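PDB 6J0B: Pvc2 from Photorhabdus asymbiotica subsp. asymbiotica, which probably builds the contractile sheath around the inner tube of an extracellular, phage tail-like injection system. Local coordinates for residues Thr27-Ala33 and Val101-Ala107; Phe62-Lys67 and Trp165-Pro171. All coordinates share one frame; numbering follows the deposited sequence.

Interaction 1. Residues Thr27-Ala33 and Val101-Ala107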
# COMPACT_ATOMS: atom_id res chain seq x y z
N THR A 27 4.52 -7.48 57.52
CA THR A 27 5.56 -6.87 58.34
C THR A 27 5.04 -6.07 59.52
O THR A 27 5.81 -5.83 60.46
CB THR A 27 6.44 -5.95 57.47
OG1 THR A 27 5.63 -4.90 56.93
CG2 THR A 27 7.06 -6.73 56.34
N ALA A 28 3.78 -5.66 59.52
CA ALA A 28 3.26 -4.76 60.55
C ALA A 28 1.97 -5.34 61.13
O ALA A 28 0.92 -5.30 60.48
CB ALA A 28 3.01 -3.36 59.98
N VAL A 29 2.06 -5.87 62.34
CA VAL A 29 0.89 -6.36 63.07
C VAL A 29 0.77 -5.57 64.36
O VAL A 29 1.47 -5.87 65.33
CB VAL A 29 0.99 -7.87 63.35
CG1 VAL A 29 -0.28 -8.37 64.00
CG2 VAL A 29 1.26 -8.64 62.07
N PRO A 30 -0.08 -4.55 64.42
CA PRO A 30 -0.15 -3.72 65.63
C PRO A 30 -0.95 -4.38 66.74
O PRO A 30 -1.73 -5.31 66.53
CB PRO A 30 -0.84 -2.45 65.14
CG PRO A 30 -1.66 -2.90 64.01
CD PRO A 30 -0.89 -3.99 63.33
N VAL A 31 -0.75 -3.86 67.95
CA VAL A 31 -1.54 -4.23 69.11
C VAL A 31 -2.09 -2.93 69.69
O VAL A 31 -1.32 -2.07 70.13
CB VAL A 31 -0.73 -5.00 70.16
CG1 VAL A 31 -1.43 -5.01 71.50
CG2 VAL A 31 -0.56 -6.41 69.71
N PHE A 32 -3.40 -2.79 69.65
CA PHE A 32 -4.04 -1.56 70.11
C PHE A 32 -4.29 -1.66 71.60
O PHE A 32 -5.00 -2.56 72.06
CB PHE A 32 -5.34 -1.33 69.35
CG PHE A 32 -5.15 -0.90 67.92
CD1 PHE A 32 -4.88 -1.84 66.94
CD2 PHE A 32 -5.22 0.43 67.57
CE1 PHE A 32 -4.70 -1.45 65.63
CE2 PHE A 32 -5.04 0.82 66.26
CZ PHE A 32 -4.78 -0.12 65.29
N ALA A 33 -3.69 -0.75 72.36
CA ALA A 33 -3.97 -0.67 73.79
C ALA A 33 -5.38 -0.15 74.00
O ALA A 33 -5.77 0.86 73.41
CB ALA A 33 -2.96 0.24 74.48
N VAL A 101 3.70 -10.28 66.61
CA VAL A 101 3.40 -8.87 66.86
C VAL A 101 4.66 -8.04 66.68
O VAL A 101 5.71 -8.32 67.28
CB VAL A 101 2.82 -8.72 68.27
CG1 VAL A 101 2.88 -7.28 68.73
CG2 VAL A 101 1.39 -9.22 68.29
N THR A 102 4.57 -7.01 65.84
CA THR A 102 5.68 -6.09 65.61
C THR A 102 5.44 -4.70 66.16
O THR A 102 6.32 -4.15 66.83
CB THR A 102 5.98 -5.97 64.11
OG1 THR A 102 4.95 -5.20 63.49
CG2 THR A 102 6.01 -7.31 63.48
N LEU A 103 4.29 -4.09 65.89
CA LEU A 103 3.99 -2.76 66.38
C LEU A 103 3.28 -2.83 67.72
O LEU A 103 2.59 -3.80 68.04
CB LEU A 103 3.11 -1.99 65.39
CG LEU A 103 3.72 -1.12 64.30
CD1 LEU A 103 4.76 -0.20 64.89
CD2 LEU A 103 4.31 -1.96 63.21
N LEU A 104 3.44 -1.77 68.51
CA LEU A 104 2.68 -1.56 69.73
C LEU A 104 2.11 -0.16 69.67
O LEU A 104 2.85 0.83 69.71
CB LEU A 104 3.55 -1.75 70.97
CG LEU A 104 2.95 -1.33 72.31
CD1 LEU A 104 1.62 -2.03 72.59
CD2 LEU A 104 3.93 -1.61 73.44
N VAL A 105 0.79 -0.06 69.56
CA VAL A 105 0.11 1.19 69.28
C VAL A 105 -0.72 1.59 70.49
O VAL A 105 -1.57 0.82 70.94
CB VAL A 105 -0.78 1.06 68.03
CG1 VAL A 105 -1.57 2.33 67.81
CG2 VAL A 105 0.08 0.76 66.84
N ALA A 106 -0.47 2.78 71.01
CA ALA A 106 -1.32 3.39 72.02
C ALA A 106 -2.37 4.22 71.31
O ALA A 106 -2.05 5.24 70.70
CB ALA A 106 -0.52 4.25 72.98
N ALA A 107 -3.63 3.79 71.40
CA ALA A 107 -4.74 4.57 70.85
C ALA A 107 -5.25 5.48 71.96
O ALA A 107 -6.32 5.27 72.54
CB ALA A 107 -5.82 3.66 70.30

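Interaction 2. Residues Phe62-Lys67 and Trp165-Pro171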
# COMPACT_ATOMS: atom_id res chain seq x y z
N PHE A 62 -21.13 1.39 65.26
CA PHE A 62 -20.00 2.31 65.28
C PHE A 62 -20.34 3.49 66.17
O PHE A 62 -21.39 4.12 66.01
CB PHE A 62 -19.68 2.79 63.86
CG PHE A 62 -18.58 3.81 63.82
CD1 PHE A 62 -17.26 3.44 64.04
CD2 PHE A 62 -18.85 5.14 63.55
CE1 PHE A 62 -16.25 4.37 64.01
CE2 PHE A 62 -17.84 6.08 63.51
CZ PHE A 62 -16.54 5.69 63.74
N ASN A 63 -19.47 3.78 67.12
CA ASN A 63 -19.69 4.84 68.10
C ASN A 63 -18.73 5.99 67.83
O ASN A 63 -17.52 5.79 67.76
CB ASN A 63 -19.50 4.31 69.52
CG ASN A 63 -20.02 5.27 70.57
OD1 ASN A 63 -20.81 6.16 70.27
ND2 ASN A 63 -19.58 5.09 71.81
N ASN A 64 -19.28 7.19 67.66
CA ASN A 64 -18.44 8.36 67.43
C ASN A 64 -17.69 8.78 68.69
O ASN A 64 -16.61 9.37 68.59
CB ASN A 64 -19.30 9.53 66.93
CG ASN A 64 -19.83 9.30 65.53
OD1 ASN A 64 -19.84 8.18 65.04
ND2 ASN A 64 -20.28 10.37 64.89
N GLU A 65 -18.23 8.46 69.87
CA GLU A 65 -17.65 8.95 71.11
C GLU A 65 -16.49 8.09 71.59
O GLU A 65 -15.68 8.55 72.41
CB GLU A 65 -18.72 9.01 72.19
CG GLU A 65 -19.99 9.73 71.77
CD GLU A 65 -21.19 9.29 72.58
OE1 GLU A 65 -21.13 8.20 73.18
OE2 GLU A 65 -22.20 10.03 72.61
N ASP A 66 -16.40 6.84 71.13
CA ASP A 66 -15.35 5.94 71.60
C ASP A 66 -14.00 6.33 71.02
O ASP A 66 -13.88 6.61 69.82
CB ASP A 66 -15.67 4.50 71.23
CG ASP A 66 -16.65 3.85 72.16
OD1 ASP A 66 -17.02 4.48 73.18
OD2 ASP A 66 -17.08 2.71 71.88
N LYS A 67 -12.98 6.35 71.87
CA LYS A 67 -11.62 6.54 71.39
C LYS A 67 -11.12 5.32 70.63
O LYS A 67 -10.33 5.46 69.70
CB LYS A 67 -10.70 6.88 72.57
CG LYS A 67 -9.31 7.34 72.17
CD LYS A 67 -8.47 7.64 73.39
CE LYS A 67 -8.62 9.07 73.86
NZ LYS A 67 -7.62 9.40 74.91
N TRP A 165 -16.46 12.26 60.30
CA TRP A 165 -17.27 11.18 60.85
C TRP A 165 -17.03 11.00 62.35
O TRP A 165 -17.96 10.65 63.08
CB TRP A 165 -16.99 9.87 60.11
CG TRP A 165 -15.54 9.61 59.79
CD1 TRP A 165 -14.88 9.98 58.66
CD2 TRP A 165 -14.59 8.91 60.60
NE1 TRP A 165 -13.58 9.56 58.71
CE2 TRP A 165 -13.38 8.90 59.90
CE3 TRP A 165 -14.65 8.30 61.85
CZ2 TRP A 165 -12.23 8.30 60.41
CZ3 TRP A 165 -13.52 7.70 62.36
CH2 TRP A 165 -12.32 7.71 61.63
N ALA A 166 -15.81 11.26 62.81
CA ALA A 166 -15.50 11.11 64.22
C ALA A 166 -15.90 12.37 64.98
O ALA A 166 -15.59 13.48 64.56
CB ALA A 166 -14.00 10.84 64.41
N ASN A 167 -16.59 12.18 66.10
CA ASN A 167 -16.97 13.31 66.94
C ASN A 167 -15.76 13.83 67.71
O ASN A 167 -15.50 15.04 67.74
CB ASN A 167 -18.09 12.90 67.89
CG ASN A 167 -18.76 14.08 68.55
OD1 ASN A 167 -18.85 15.16 67.97
ND2 ASN A 167 -19.23 13.89 69.77
N ILE A 168 -15.03 12.93 68.35
CA ILE A 168 -13.82 13.26 69.10
C ILE A 168 -12.61 13.24 68.17
O ILE A 168 -12.70 12.78 67.03
CB ILE A 168 -13.62 12.28 70.27
CG1 ILE A 168 -13.50 10.87 69.72
CG2 ILE A 168 -14.77 12.38 71.24
CD1 ILE A 168 -13.03 9.89 70.74
N ASP A 169 -11.48 13.74 68.66
CA ASP A 169 -10.24 13.72 67.90
C ASP A 169 -9.60 12.35 67.96
O ASP A 169 -9.60 11.68 68.99
CB ASP A 169 -9.28 14.78 68.44
CG ASP A 169 -9.95 16.12 68.61
OD1 ASP A 169 -10.73 16.52 67.72
OD2 ASP A 169 -9.71 16.76 69.65
N ILE A 170 -9.02 11.94 66.83
CA ILE A 170 -8.44 10.62 66.66
C ILE A 170 -6.99 10.66 67.12
O ILE A 170 -6.27 11.62 66.81
CB ILE A 170 -8.56 10.18 65.19
CG1 ILE A 170 -10.04 10.07 64.83
CG2 ILE A 170 -7.84 8.87 64.93
CD1 ILE A 170 -10.31 10.13 63.38
N PRO A 171 -6.53 9.68 67.90
CA PRO A 171 -5.10 9.59 68.23
C PRO A 171 -4.28 9.31 66.99
O PRO A 171 -4.64 8.44 66.18
CB PRO A 171 -5.04 8.42 69.23
CG PRO A 171 -6.28 7.65 68.98
CD PRO A 171 -7.31 8.65 68.60

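Interaction 1. Residues Thr27-Ala33 and Val101-Ala107
The Thr-102 hydroxyl reaches across to two backbone groups of residues 27-29. OG1 donates to Thr-27 O at 3.2 Å and accepts from Val-29 N at 3.2 Å. With chi1 at 73°, OG1 sits between its own backbone N and carbonyl carbon, which turns it to this pair of partners. This end is the loose one. Thr-27 and Thr-102 are partly exposed, and the backbone bonds from Thr-102 N and Leu-103 N to Val-29 O are weak. The bond from Val-31 N to Leu-103 O is also weak and clearly bent.

The other end is tighter and buried. Strands 31-34 and 103-106 are neighbouring parallel strands of the mixed sheet, and segment 101-107 belongs to the subtilisin-like domain of a phage tail sheath protein. Val-105 N donates to Val-31 O at 3.0 Å. Ala-33 N donates to Val-105 O at 3.0 Å, close to the line of the C=O bond, with an N-H...O angle of 168°. Strands 83-87 and 126-130 flank the pair.

On one face Phe-32 and Val-105 lie side by side and point the same way. Val-105 CG1 is 4.1 Å from Phe-32 CE2, and CG2 of the same valine packs 3.7 Å from Pro-30 CB. Ala-107 CB meets the edge of the Phe-32 ring. Helix 172-186 covers this face through Ala-174, Ala-177 and Tyr-180. Val-31 and Val-101 also pack together, their side chains crossing at about a right angle. Val-31 CG2 is 3.7 Å from Val-101 CG1.

No charged side chain takes part in the pairing. Backbone amides and carbonyls hold the strands in register, apolar groups fill the buried portion, and the Thr-102 hydroxyl adds two bonds to the weak backbone pairing at the partly exposed end.

Interaction 2. Residues Phe62-Lys67 and Trp165-Pro171
Phe-62 and Trp-165 make the aromatic part of the contact. The two side chains cross at about a right angle, and Phe-62 CZ lies 3.7 Å from Trp-165 CE3, on the six-membered ring of the indole. Phe-62 CG is anti to its own backbone N (chi1 177°), and CZ thereby extends to the tryptophan. Both rings also make cation-pi contacts with Arg-73 of helix 67-77, so one guanidinium group serves the two aromatics.

Van der Waals contact of Ile-168 with the backbone of 62-67 forms the second group. Its CG1 lies 3.6 Å from Asn-64 O. Its CD1 lies against the backbone of segment 62-67, 3.4 Å from Glu-65 O and 3.5 Å from Asp-66 O. The extended chain, with chi2 at 168°, carries the methyl along to Lys-67 CA. Further on, Lys-67 CG packs 4.3 Å from Pro-171 CD. Asn-64 and Asn-167 meet through their aliphatic parts, CB to CB at 3.7 Å.

Both segments are surface loops. The contact joins the loops leading into helices 67-77 and 172-186; segment 165-171, which follows strand 161-163, belongs to the subtilisin-like sheath domain. Val-70 of helix 67-77 packs against Trp-165, Ala-166 and Ile-170.

Polar groups contribute little directly between the loops. Asn-64 ND2 lies 3.0 Å from Trp-165 O, but the angle is poor for a hydrogen bond. Within the first loop, Asn-63 OD1 accepts from Glu-65 N at 3.5 Å, a weak bond of the kind that closes an Asx turn. Two charged ends have partners outside the two loops: Lys-67 NZ bonds to Gly-108 O, and Asp-169 forms a salt bridge with Lys-205.

Along the chain the segments alternate: 27-33, 62-67, 101-107, 165-171. The centres of the two contacts are 19 Å apart. Interaction 1 is near the middle of the chain, in the parallel part of the central sheet. Interaction 2 is at the surface, where the chain enters helices 67-77 and 172-186. Those helices connect the two sites, since Phe-32 meets Tyr-75 of one and Ala-174 of the other. The contacts also touch directly, with Ala-107 packing on Lys-67 and Pro-171. The surface loops thus pack directly against Ala-107, just past the end of strand 103-106, and no other protein chain of the assembly touches either pair of segments.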